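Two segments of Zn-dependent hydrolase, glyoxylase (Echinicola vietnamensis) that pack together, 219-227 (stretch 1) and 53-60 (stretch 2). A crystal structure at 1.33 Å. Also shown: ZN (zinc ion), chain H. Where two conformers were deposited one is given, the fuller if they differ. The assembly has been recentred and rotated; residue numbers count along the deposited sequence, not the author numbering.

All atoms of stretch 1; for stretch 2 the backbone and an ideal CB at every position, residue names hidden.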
# COMPACT_ATOMS: atom_id res chain seq x y z
N VAL A 219 0.92 10.03 5.76
CA VAL A 219 -0.12 9.07 5.38
C VAL A 219 -0.14 9.00 3.86
O VAL A 219 -0.29 10.03 3.19
CB VAL A 219 -1.49 9.51 5.93
CG1 VAL A 219 -2.60 8.58 5.46
CG2 VAL A 219 -1.46 9.54 7.45
N ILE A 220 -0.02 7.78 3.34
CA ILE A 220 0.04 7.51 1.90
C ILE A 220 -1.27 6.84 1.50
O ILE A 220 -1.56 5.73 1.96
CB ILE A 220 1.22 6.62 1.52
CG1 ILE A 220 2.56 7.21 1.96
CG2 ILE A 220 1.18 6.30 0.01
CD1 ILE A 220 3.62 6.14 2.06
N PRO A 221 -2.11 7.49 0.69
CA PRO A 221 -3.36 6.88 0.24
C PRO A 221 -3.09 5.98 -0.95
O PRO A 221 -2.02 6.00 -1.54
CB PRO A 221 -4.18 8.10 -0.22
CG PRO A 221 -3.10 9.02 -0.78
CD PRO A 221 -1.89 8.83 0.09
N GLY A 222 -4.09 5.18 -1.31
CA GLY A 222 -3.96 4.28 -2.43
C GLY A 222 -3.92 4.97 -3.77
O GLY A 222 -3.39 4.40 -4.72
N HIS A 223 -4.43 6.20 -3.84
CA HIS A 223 -4.44 6.99 -5.06
C HIS A 223 -4.27 8.45 -4.65
O HIS A 223 -4.81 8.86 -3.62
CB HIS A 223 -5.78 6.80 -5.80
CG HIS A 223 -6.10 5.36 -6.09
ND1 HIS A 223 -5.59 4.68 -7.17
CD2 HIS A 223 -6.85 4.47 -5.40
CE1 HIS A 223 -6.02 3.42 -7.13
NE2 HIS A 223 -6.80 3.28 -6.08
N GLY A 224 -3.53 9.22 -5.44
CA GLY A 224 -3.41 10.65 -5.19
C GLY A 224 -2.25 11.01 -4.29
O GLY A 224 -1.40 10.19 -3.96
N ASN A 225 -2.26 12.28 -3.88
CA ASN A 225 -1.16 12.82 -3.10
C ASN A 225 -1.16 12.29 -1.67
O ASN A 225 -2.20 12.19 -1.02
CB ASN A 225 -1.23 14.35 -3.08
CG ASN A 225 -0.91 14.98 -4.43
OD1 ASN A 225 -0.12 14.45 -5.20
ND2 ASN A 225 -1.54 16.10 -4.72
N TRP A 226 0.04 11.98 -1.17
CA TRP A 226 0.18 11.71 0.24
C TRP A 226 0.22 13.02 1.02
O TRP A 226 0.43 14.11 0.48
CB TRP A 226 1.44 10.88 0.46
CG TRP A 226 2.64 11.40 -0.27
CD1 TRP A 226 3.58 12.24 0.22
CD2 TRP A 226 3.05 11.07 -1.61
NE1 TRP A 226 4.54 12.48 -0.73
CE2 TRP A 226 4.22 11.78 -1.87
CE3 TRP A 226 2.51 10.27 -2.62
CZ2 TRP A 226 4.89 11.69 -3.08
CZ3 TRP A 226 3.15 10.20 -3.83
CH2 TRP A 226 4.33 10.89 -4.04
N GLY A 227 0.08 12.89 2.32
CA GLY A 227 -0.00 14.03 3.19
C GLY A 227 0.23 13.58 4.62
O GLY A 227 0.97 12.63 4.87
N UNK A 53 -7.35 8.72 -16.13
CA UNK A 53 -6.04 8.12 -15.88
C UNK A 53 -5.71 8.26 -14.41
O UNK A 53 -5.65 9.39 -13.88
CB UNK A 53 -4.96 8.77 -16.74
N UNK A 54 -5.42 7.11 -13.77
CA UNK A 54 -5.45 6.99 -12.32
C UNK A 54 -4.07 6.62 -11.84
O UNK A 54 -3.53 5.60 -12.29
CB UNK A 54 -6.48 5.96 -11.86
N UNK A 55 -3.49 7.45 -10.97
CA UNK A 55 -2.26 7.05 -10.31
C UNK A 55 -2.58 6.08 -9.19
O UNK A 55 -3.55 6.28 -8.46
CB UNK A 55 -1.50 8.27 -9.77
N UNK A 56 -1.79 5.01 -9.08
CA UNK A 56 -1.93 4.03 -8.02
C UNK A 56 -0.64 4.04 -7.21
O UNK A 56 0.46 4.00 -7.77
CB UNK A 56 -2.23 2.64 -8.58
N UNK A 57 -0.78 4.11 -5.89
CA UNK A 57 0.36 4.17 -5.00
C UNK A 57 0.60 2.84 -4.29
O UNK A 57 -0.35 2.15 -3.91
CB UNK A 57 0.16 5.29 -3.97
N UNK A 58 1.87 2.51 -4.11
CA UNK A 58 2.28 1.59 -3.07
C UNK A 58 3.42 2.20 -2.28
O UNK A 58 3.82 3.35 -2.52
CB UNK A 58 2.69 0.24 -3.66
N UNK A 59 3.93 1.43 -1.35
CA UNK A 59 4.98 1.91 -0.45
C UNK A 59 6.13 0.91 -0.49
O UNK A 59 5.91 -0.29 -0.61
CB UNK A 59 4.46 2.09 0.98
N UNK A 60 7.35 1.41 -0.39
CA UNK A 60 8.53 0.61 -0.13
C UNK A 60 9.13 1.11 1.17
O UNK A 60 9.32 2.32 1.34
CB UNK A 60 9.53 0.69 -1.28
ZN ZN H . -7.42 1.34 -5.26

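Position 53 is out of reach of stretch 1, so nothing visible limits its side chain. It is Lys53, poorly ordered and without contact here.

At position 54 the CA-to-CB bond points sideways, and the ideal CB stands 4.9 Å from His223 ND1. A side chain of modest size, apolar or polar, could reach the imidazole. The residue is Val54, in the t rotamer; its CG1 comes to 3.6 Å from His223 ND1, approaching the ring obliquely.

Position 55 contributes chiefly through its backbone. Its carbonyl O accepts a hydrogen bond from His223 ND1 (2.9 Å), at the edge of the ring, and this leaves NE2 of the same imidazole to bind the zinc ion ZN at 2.2 Å. The CB points sideways, 4.9 Å from Gly224 N, so many side chains would be compatible. Ala55 fills the position, and its methyl group forms no close contact with stretch 1.

Position 56 also points sideways, its ideal CB 4.1 Å from His223 CE1 and 4.4 Å from Gly222 O. A small or medium side chain, such as serine, cysteine or valine, would suit the margin of the ring. Cys56 adopts the m rotamer and sets SG 3.6 Å from His223 CE1, near the ring plane, a sulfur-aromatic contact at the edge.

Position 57 faces stretch 1 directly. Its backbone N donates to Gly222 O (2.9 Å, nearly linear), while its ideal CB lies 3.3 Å from Pro221 O and 4.2 Å from Ile220 CG2. Beyond it, the carbonyls of Pro221 and Gly224 offer two acceptors, which favours a short side chain with a donor group; asparagine is especially apt, though serine or threonine could satisfy part of the demand. In Asn57 the amide ND2 donates to both Pro221 O and Gly224 O, each at 2.9 Å, and so ties together two points of stretch 1. A water reinforces the link, its O donating to Asn57 OD1 (2.7 Å) and to Gly224 O (3.0 Å).

At position 58 a CB would point away from stretch 1, so this contact does not dictate the choice; it is Gly58.

Position 59 turns back toward stretch 1, its ideal CB 4.3 Å from Ile220 CD1. An apolar side chain such as leucine, isoleucine or methionine fits. Met59, extended through chi1 and chi2, brings SD to 3.8 Å from Ile220 CD1.

Position 60 is out of reach and unconstrained here; it is Ile60.

Stretch 2 (53-60) KVACNGMI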
# COMPACT_ATOMS: atom_id res chain seq x y z
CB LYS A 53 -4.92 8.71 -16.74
CG LYS A 53 -3.58 8.02 -16.45
CD LYS A 53 -2.61 8.08 -17.61
CE LYS A 53 -1.82 9.38 -17.57
NZ LYS A 53 -0.40 9.21 -17.99
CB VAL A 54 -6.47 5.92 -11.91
CG1 VAL A 54 -6.60 5.78 -10.42
CG2 VAL A 54 -7.83 6.20 -12.55
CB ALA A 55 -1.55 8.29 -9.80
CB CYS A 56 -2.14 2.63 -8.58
SG CYS A 56 -3.62 2.47 -9.60
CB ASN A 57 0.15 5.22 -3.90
CG ASN A 57 -0.03 6.60 -4.45
OD1 ASN A 57 0.49 6.96 -5.52
ND2 ASN A 57 -0.78 7.40 -3.71
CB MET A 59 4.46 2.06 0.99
CG MET A 59 5.55 2.51 1.98
SD MET A 59 4.90 2.94 3.62
CE MET A 59 4.54 1.33 4.29
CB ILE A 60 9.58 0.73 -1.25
CG1 ILE A 60 8.93 0.68 -2.62
CG2 ILE A 60 10.61 -0.40 -1.10
CD1 ILE A 60 9.87 1.05 -3.71
O HOH W 1 0.49 9.55 -6.21
O HOH W 2 -8.42 -0.45 -5.83
O HOH W 3 -9.30 2.58 -4.82
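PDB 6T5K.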